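Local coordinates for putative glucarate dehydratase (Pseudomonas fluorescens, PDB 4IT1), which probably catalyses the magnesium-dependent dehydration of D-glucarate to 5-dehydro-4-deoxy-D-glucarate, as a member of the mandelate racemase/muconate lactonizing enzyme family, at residues A[144-149]-A[398-403]; A[161-166]-A[391-396]. All coordinates share one frame; numbering follows the deposited sequence. Where two conformers were deposited one is given.

Contact 1. Residues A[144-149]-A[398-403]; sequences QARYLN and RAPGLG
Arg146 in the last turn of helix 128-148 and Asn149 just after it pack against Pro400 in the loop that runs from strand 393-395 to helix 408-421, a helix-to-loop contact made by van der Waals touch. Arg146 bends at chi2 (-85°) and then runs out over the loop, laying one guanidinium face on the Pro400 carbonyl, with Pro400 O 3.3 Å above the plane and over its centre. The angle is poor for a bond from Arg146 NH1, whose nearest ring atom is Pro400 CB at 3.8 Å. Arg146 NH2 reaches on to the backbone of Gly403, 3.5 Å from its C atom. Pro400 O instead accepts a hydrogen bond from Gly403 N (2.9 Å), closing a type II' beta turn. Gly401 takes the positive phi (55°) of that turn's second position and lies against the helix at Ala145. The contact thus joins the family's N-terminal domain, which holds the helix, to the enolase C-terminal-like part, which holds the loop. The backbone of Gly401 also bonds with Val150 and Leu152, while Asp142 OD1 takes the N-H of Leu402. An alanine in place of Arg146 would probably leave Pro400 O without the flat group laid over it and open a gap beside the proline ring and Gly403. Asn149, which leaves the helix with positive phi, lies alongside the same proline, ND2 3.3 Å from Pro400 CG.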
ATOM      1  N   GLN A 144       6.850  18.095  -2.209  1.00 72.43           N
ATOM      2  CA  GLN A 144       7.386  17.347  -3.348  1.00 69.28           C
ATOM      3  C   GLN A 144       6.691  17.730  -4.650  1.00 66.99           C
ATOM      4  O   GLN A 144       7.342  17.907  -5.676  1.00 70.92           O
ATOM      5  CB  GLN A 144       7.226  15.845  -3.119  1.00 71.02           C
ATOM      6  CG  GLN A 144       8.071  15.277  -1.993  1.00 83.21           C
ATOM      7  CD  GLN A 144       7.877  13.782  -1.803  1.00 86.38           C
ATOM      8  OE1 GLN A 144       7.499  13.069  -2.732  1.00 89.47           O
ATOM      9  NE2 GLN A 144       8.151  13.299  -0.596  1.00 88.96           N
ATOM     10  N   ALA A 145       5.368  17.868  -4.584  1.00 67.27           N
ATOM     11  CA  ALA A 145       4.533  18.163  -5.742  1.00 71.92           C
ATOM     12  C   ALA A 145       4.745  19.572  -6.299  1.00 79.36           C
ATOM     13  O   ALA A 145       4.684  19.770  -7.517  1.00 89.26           O
ATOM     14  CB  ALA A 145       3.072  17.941  -5.400  1.00 54.93           C
ATOM     15  N   ARG A 146       4.976  20.536  -5.408  1.00 76.47           N
ATOM     16  CA  ARG A 146       5.287  21.918  -5.795  1.00 71.26           C
ATOM     17  C   ARG A 146       6.652  22.006  -6.498  1.00 76.52           C
ATOM     18  O   ARG A 146       6.802  22.717  -7.497  1.00 89.02           O
ATOM     19  CB  ARG A 146       5.258  22.847  -4.571  1.00 68.71           C
ATOM     20  CG  ARG A 146       3.879  23.108  -3.970  1.00 60.32           C
ATOM     21  CD  ARG A 146       3.170  24.249  -4.679  1.00 70.34           C
ATOM     22  NE  ARG A 146       1.859  24.541  -4.099  1.00 72.75           N
ATOM     23  CZ  ARG A 146       0.899  25.223  -4.723  1.00 80.67           C
ATOM     24  NH1 ARG A 146       1.089  25.677  -5.957  1.00 78.83           N
ATOM     25  NH2 ARG A 146      -0.262  25.441  -4.120  1.00 75.52           N
ATOM     26  N   TYR A 147       7.630  21.274  -5.966  1.00 68.52           N
ATOM     27  CA  TYR A 147       8.983  21.185  -6.518  1.00 69.83           C
ATOM     28  C   TYR A 147       9.010  20.466  -7.871  1.00 84.07           C
ATOM     29  O   TYR A 147       9.825  20.783  -8.740  1.00 93.89           O
ATOM     30  CB  TYR A 147       9.877  20.474  -5.502  1.00 66.62           C
ATOM     31  CG  TYR A 147      11.269  20.076  -5.949  1.00 75.84           C
ATOM     32  CD1 TYR A 147      12.163  21.009  -6.482  1.00 78.84           C
ATOM     33  CD2 TYR A 147      11.714  18.765  -5.777  1.00 85.94           C
ATOM     34  CE1 TYR A 147      13.447  20.633  -6.862  1.00 76.69           C
ATOM     35  CE2 TYR A 147      12.994  18.382  -6.148  1.00 81.17           C
ATOM     36  CZ  TYR A 147      13.856  19.316  -6.692  1.00 85.29           C
ATOM     37  OH  TYR A 147      15.124  18.919  -7.057  1.00 85.28           O
ATOM     38  N   LEU A 148       8.111  19.500  -8.039  1.00 79.61           N
ATOM     39  CA  LEU A 148       7.970  18.774  -9.294  1.00 81.24           C
ATOM     40  C   LEU A 148       7.002  19.446 -10.258  1.00 78.21           C
ATOM     41  O   LEU A 148       6.916  19.056 -11.421  1.00 84.63           O
ATOM     42  CB  LEU A 148       7.512  17.345  -9.024  1.00 81.28           C
ATOM     43  CG  LEU A 148       8.616  16.303  -8.883  1.00 82.55           C
ATOM     44  CD1 LEU A 148       8.132  15.154  -8.018  1.00 81.97           C
ATOM     45  CD2 LEU A 148       9.051  15.805 -10.253  1.00 84.14           C
ATOM     46  N   ASN A 149       6.266  20.441  -9.764  1.00 75.79           N
ATOM     47  CA  ASN A 149       5.323  21.213 -10.579  1.00 79.59           C
ATOM     48  C   ASN A 149       4.091  20.392 -10.993  1.00 81.65           C
ATOM     49  O   ASN A 149       3.235  20.868 -11.747  1.00 81.24           O
ATOM     50  CB  ASN A 149       6.048  21.816 -11.798  1.00 84.84           C
ATOM     51  CG  ASN A 149       5.269  22.934 -12.469  1.00 80.96           C
ATOM     52  OD1 ASN A 149       5.505  23.245 -13.635  1.00 85.18           O
ATOM     53  ND2 ASN A 149       4.340  23.544 -11.740  1.00 74.56           N
ATOM     54  N   ARG A 398      -4.380  20.552 -12.754  1.00 73.07           N
ATOM     55  CA  ARG A 398      -2.954  20.395 -13.029  1.00 80.39           C
ATOM     56  C   ARG A 398      -2.084  21.297 -12.146  1.00 74.12           C
ATOM     57  O   ARG A 398      -0.848  21.235 -12.219  1.00 69.29           O
ATOM     58  CB  ARG A 398      -2.658  20.634 -14.523  1.00 86.03           C
ATOM     59  CG  ARG A 398      -3.217  19.580 -15.481  1.00 74.40           C
ATOM     60  CD  ARG A 398      -2.670  18.181 -15.208  1.00 70.05           C
ATOM     61  NE  ARG A 398      -1.208  18.144 -15.136  1.00 65.37           N
ATOM     62  CZ  ARG A 398      -0.497  17.067 -14.813  1.00 70.19           C
ATOM     63  NH1 ARG A 398       0.829  17.130 -14.774  1.00 66.09           N
ATOM     64  NH2 ARG A 398      -1.107  15.925 -14.521  1.00 71.57           N
ATOM     65  N   ALA A 399      -2.732  22.122 -11.317  1.00 71.49           N
ATOM     66  CA  ALA A 399      -2.044  22.979 -10.336  1.00 61.17           C
ATOM     67  C   ALA A 399      -1.098  22.154  -9.463  1.00 67.58           C
ATOM     68  O   ALA A 399      -1.453  21.036  -9.057  1.00 64.78           O
ATOM     69  CB  ALA A 399      -3.054  23.717  -9.474  1.00 51.30           C
ATOM     70  N   PRO A 400       0.111  22.692  -9.183  1.00 71.59           N
ATOM     71  CA  PRO A 400       1.137  21.977  -8.406  1.00 71.20           C
ATOM     72  C   PRO A 400       0.675  21.639  -6.984  1.00 74.97           C
ATOM     73  O   PRO A 400       0.017  22.455  -6.324  1.00 61.23           O
ATOM     74  CB  PRO A 400       2.314  22.963  -8.362  1.00 71.14           C
ATOM     75  CG  PRO A 400       2.044  23.962  -9.433  1.00 75.03           C
ATOM     76  CD  PRO A 400       0.552  24.052  -9.542  1.00 75.06           C
ATOM     77  N   GLY A 401       1.014  20.435  -6.530  1.00 75.34           N
ATOM     78  CA  GLY A 401       0.595  19.943  -5.220  1.00 62.97           C
ATOM     79  C   GLY A 401      -0.904  19.979  -5.016  1.00 67.04           C
ATOM     80  O   GLY A 401      -1.671  19.509  -5.861  1.00 75.37           O
ATOM     81  N   LEU A 402      -1.318  20.555  -3.892  1.00 73.20           N
ATOM     82  CA  LEU A 402      -2.733  20.736  -3.583  1.00 71.25           C
ATOM     83  C   LEU A 402      -3.354  21.882  -4.387  1.00 66.61           C
ATOM     84  O   LEU A 402      -4.583  22.000  -4.459  1.00 66.11           O
ATOM     85  CB  LEU A 402      -2.927  20.983  -2.079  1.00 80.26           C
ATOM     86  CG  LEU A 402      -2.588  19.851  -1.102  1.00 91.17           C
ATOM     87  CD1 LEU A 402      -2.522  20.383   0.319  1.00 92.31           C
ATOM     88  CD2 LEU A 402      -3.589  18.708  -1.200  1.00 92.26           C
ATOM     89  N   GLY A 403      -2.502  22.722  -4.979  1.00 66.97           N
ATOM     90  CA  GLY A 403      -2.947  23.900  -5.729  1.00 77.70           C
ATOM     91  C   GLY A 403      -3.625  24.932  -4.844  1.00 78.18           C
ATOM     92  O   GLY A 403      -4.659  25.498  -5.209  1.00 79.11           O
TER

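Contact 2. Residues A[161-166]-A[391-396]; sequences RDEVPF and DGCVKI
Val164 and Val394 exchange two backbone hydrogen bonds at the middle of a short antiparallel ladder, each bond 3.1 Å between the N of one and the O of the other. Further along, Ile396 N gives an almost straight bond (175°) to Asp162 O at 2.7 Å. Phe166 N closes the other end on Gly392 O at 2.9 Å, a more bent bond (138°). Between these lie the non-hydrogen-bonded pairs Glu163-Lys395 and Pro165-Cys393, where CA-H groups approach carbonyl oxygens instead. Strand 163-170 is the first of the parallel strands of the modified TIM barrel of the enolase superfamily, and strand 393-395 returns from far down the chain to run antiparallel beside its start.

Glu163 can be followed outward. CB lies beside CB and SG of Cys393, diagonally across the ladder. CG stands anti to the carbonyl carbon (chi1 -72°), and the chain then extends over the neighbouring strand. At the carboxylate the oxygens part: Glu163 OE1 stays 3.9 Å from Cys393 SG, while OE2 meets Lys395, 3.3 Å from its CE and 3.5 Å from NZ in a salt bridge. The lysine lies alongside, pointing the same way.

On the other face Phe166 CE2 touches Val394 CG2 at 3.6 Å, the two side chains crossing at a slant. Helix 348-360 covers this face, with Met354 against Phe166, Met352 against Val394 and His356 against Ile396. The Phe166 side chain is about 8 Å from that of His342, a predicted proton acceptor. The backbone bonds fix the register, to which the long salt bridge on the more exposed Glu163/Lys395 side probably adds little, while the helix-covered Val164/Val394 face stays apolar.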
ATOM      1  N   ARG A 161      -9.771   9.521 -11.660  1.00 61.31           N
ATOM      2  CA  ARG A 161     -10.862  10.436 -11.990  1.00 60.44           C
ATOM      3  C   ARG A 161     -10.363  11.874 -11.787  1.00 69.36           C
ATOM      4  O   ARG A 161      -9.392  12.097 -11.052  1.00 73.03           O
ATOM      5  CB  ARG A 161     -12.102  10.142 -11.133  1.00 61.14           C
ATOM      6  CG  ARG A 161     -11.824  10.105  -9.628  1.00 67.02           C
ATOM      7  CD  ARG A 161     -12.943   9.457  -8.814  1.00 58.59           C
ATOM      8  NE  ARG A 161     -13.068   8.010  -9.034  1.00 55.27           N
ATOM      9  CZ  ARG A 161     -12.211   7.090  -8.589  1.00 55.07           C
ATOM     10  NH1 ARG A 161     -11.127   7.439  -7.899  1.00 57.49           N
ATOM     11  NH2 ARG A 161     -12.429   5.809  -8.846  1.00 50.36           N
ATOM     12  N   ASP A 162     -10.999  12.829 -12.467  1.00 70.92           N
ATOM     13  CA  ASP A 162     -10.658  14.251 -12.356  0.50 72.50           C
ATOM     14  C   ASP A 162     -11.671  14.988 -11.481  1.00 70.46           C
ATOM     15  O   ASP A 162     -11.529  16.185 -11.203  1.00 71.21           O
ATOM     16  CB  ASP A 162     -10.552  14.904 -13.745  0.50 70.20           C
ATOM     17  CG  ASP A 162     -11.781  14.660 -14.615  0.50 66.25           C
ATOM     18  OD1 ASP A 162     -12.914  14.684 -14.091  0.50 61.28           O
ATOM     19  OD2 ASP A 162     -11.610  14.452 -15.836  0.50 72.39           O
ATOM     20  N   GLU A 163     -12.705  14.261 -11.068  1.00 69.69           N
ATOM     21  CA  GLU A 163     -13.751  14.783 -10.205  1.00 65.53           C
ATOM     22  C   GLU A 163     -14.088  13.752  -9.130  1.00 66.40           C
ATOM     23  O   GLU A 163     -14.257  12.566  -9.432  1.00 60.66           O
ATOM     24  CB  GLU A 163     -14.995  15.110 -11.019  1.00 68.85           C
ATOM     25  CG  GLU A 163     -14.849  16.342 -11.893  1.00 88.68           C
ATOM     26  CD  GLU A 163     -16.179  16.845 -12.417  1.00100.60           C
ATOM     27  OE1 GLU A 163     -17.203  16.153 -12.228  1.00100.40           O
ATOM     28  OE2 GLU A 163     -16.198  17.939 -13.018  1.00102.70           O
ATOM     29  N   VAL A 164     -14.182  14.210  -7.883  1.00 64.92           N
ATOM     30  CA  VAL A 164     -14.476  13.340  -6.740  1.00 57.82           C
ATOM     31  C   VAL A 164     -15.850  13.675  -6.168  1.00 55.48           C
ATOM     32  O   VAL A 164     -16.061  14.789  -5.684  1.00 53.75           O
ATOM     33  CB  VAL A 164     -13.406  13.465  -5.634  1.00 59.79           C
ATOM     34  CG1 VAL A 164     -13.764  12.587  -4.442  1.00 68.13           C
ATOM     35  CG2 VAL A 164     -12.028  13.091  -6.171  1.00 64.76           C
ATOM     36  N   PRO A 165     -16.794  12.715  -6.229  1.00 51.01           N
ATOM     37  CA  PRO A 165     -18.155  12.983  -5.744  1.00 52.31           C
ATOM     38  C   PRO A 165     -18.229  13.071  -4.211  1.00 62.03           C
ATOM     39  O   PRO A 165     -17.381  12.505  -3.513  1.00 57.30           O
ATOM     40  CB  PRO A 165     -18.965  11.788  -6.266  1.00 56.22           C
ATOM     41  CG  PRO A 165     -17.967  10.688  -6.443  1.00 58.24           C
ATOM     42  CD  PRO A 165     -16.628  11.331  -6.711  1.00 52.06           C
ATOM     43  N   PHE A 166     -19.224  13.800  -3.712  1.00 60.32           N
ATOM     44  CA  PHE A 166     -19.437  13.979  -2.281  1.00 56.59           C
ATOM     45  C   PHE A 166     -20.917  13.999  -1.998  1.00 57.30           C
ATOM     46  O   PHE A 166     -21.718  14.284  -2.888  1.00 68.59           O
ATOM     47  CB  PHE A 166     -18.829  15.292  -1.795  1.00 51.56           C
ATOM     48  CG  PHE A 166     -17.357  15.218  -1.527  1.00 54.73           C
ATOM     49  CD1 PHE A 166     -16.884  14.857  -0.270  1.00 55.51           C
ATOM     50  CD2 PHE A 166     -16.440  15.522  -2.528  1.00 50.54           C
ATOM     51  CE1 PHE A 166     -15.522  14.804  -0.016  1.00 47.14           C
ATOM     52  CE2 PHE A 166     -15.075  15.465  -2.279  1.00 49.41           C
ATOM     53  CZ  PHE A 166     -14.616  15.103  -1.020  1.00 54.96           C
ATOM     54  N   ASP A 391     -21.581  20.412  -9.015  1.00 78.99           N
ATOM     55  CA  ASP A 391     -22.302  19.159  -9.293  1.00 92.30           C
ATOM     56  C   ASP A 391     -22.013  18.076  -8.246  1.00 96.35           C
ATOM     57  O   ASP A 391     -22.015  16.877  -8.548  1.00 91.80           O
ATOM     58  CB  ASP A 391     -22.024  18.655 -10.722  1.00 98.42           C
ATOM     59  CG  ASP A 391     -22.437  19.657 -11.793  1.00104.61           C
ATOM     60  OD1 ASP A 391     -23.628  20.048 -11.836  1.00 94.29           O
ATOM     61  OD2 ASP A 391     -21.566  20.048 -12.601  1.00104.64           O
ATOM     62  N   GLY A 392     -21.788  18.519  -7.010  1.00 91.15           N
ATOM     63  CA  GLY A 392     -21.456  17.629  -5.905  1.00 80.10           C
ATOM     64  C   GLY A 392     -20.083  17.003  -6.037  1.00 67.26           C
ATOM     65  O   GLY A 392     -19.867  15.885  -5.575  1.00 78.26           O
ATOM     66  N   CYS A 393     -19.158  17.726  -6.663  1.00 61.20           N
ATOM     67  CA  CYS A 393     -17.812  17.218  -6.906  1.00 56.52           C
ATOM     68  C   CYS A 393     -16.728  18.253  -6.660  1.00 56.82           C
ATOM     69  O   CYS A 393     -16.980  19.456  -6.670  1.00 53.14           O
ATOM     70  CB  CYS A 393     -17.672  16.702  -8.343  1.00 66.70           C
ATOM     71  SG  CYS A 393     -18.417  15.090  -8.675  1.00 69.13           S
ATOM     72  N   VAL A 394     -15.514  17.754  -6.469  1.00 58.67           N
ATOM     73  CA  VAL A 394     -14.327  18.571  -6.332  1.00 55.89           C
ATOM     74  C   VAL A 394     -13.398  18.245  -7.501  1.00 67.80           C
ATOM     75  O   VAL A 394     -13.026  17.082  -7.706  1.00 69.93           O
ATOM     76  CB  VAL A 394     -13.622  18.291  -4.987  1.00 57.94           C
ATOM     77  CG1 VAL A 394     -12.297  19.016  -4.901  1.00 54.25           C
ATOM     78  CG2 VAL A 394     -14.512  18.689  -3.819  1.00 64.72           C
ATOM     79  N   LYS A 395     -13.038  19.275  -8.269  1.00 76.68           N
ATOM     80  CA  LYS A 395     -12.160  19.129  -9.429  1.00 70.50           C
ATOM     81  C   LYS A 395     -10.702  18.921  -9.046  1.00 64.21           C
ATOM     82  O   LYS A 395     -10.152  19.669  -8.235  1.00 54.25           O
ATOM     83  CB  LYS A 395     -12.261  20.358 -10.344  1.00 76.23           C
ATOM     84  CG  LYS A 395     -13.186  20.202 -11.541  1.00 90.21           C
ATOM     85  CD  LYS A 395     -14.610  20.648 -11.242  1.00 93.97           C
ATOM     86  CE  LYS A 395     -15.321  21.062 -12.523  1.00 88.48           C
ATOM     87  NZ  LYS A 395     -16.772  21.326 -12.319  1.00 78.75           N
ATOM     88  N   ILE A 396     -10.081  17.909  -9.646  1.00 56.05           N
ATOM     89  CA  ILE A 396      -8.633  17.734  -9.562  1.00 66.06           C
ATOM     90  C   ILE A 396      -8.021  18.364 -10.813  1.00 76.26           C
ATOM     91  O   ILE A 396      -8.376  17.997 -11.938  1.00 79.75           O
ATOM     92  CB  ILE A 396      -8.226  16.240  -9.446  1.00 63.31           C
ATOM     93  CG1 ILE A 396      -8.995  15.545  -8.317  1.00 71.69           C
ATOM     94  CG2 ILE A 396      -6.717  16.082  -9.266  1.00 61.63           C
ATOM     95  CD1 ILE A 396      -8.752  16.119  -6.934  1.00 71.61           C
TER

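Both contacts are partly buried, but contact 1 lies farther from the chain centre, near the subunit interface, while contact 2 belongs to the barrel and approaches the active site. The chain passes through them in mirrored order: helix 128-148 leads on to strand 163-170, and strand 393-395 runs into the loop at 398-403, so the same two stretches of chain meet twice. Their centres are 19 Å apart, and each has a neighbour in helix 348-360, through Leu402 in contact 1 and Val394 and Ile396 in contact 2. Contact 2 is knit by backbone hydrogen bonds and a salt bridge; between its own two segments contact 1 has only packing, a guanidinium laid over a turn.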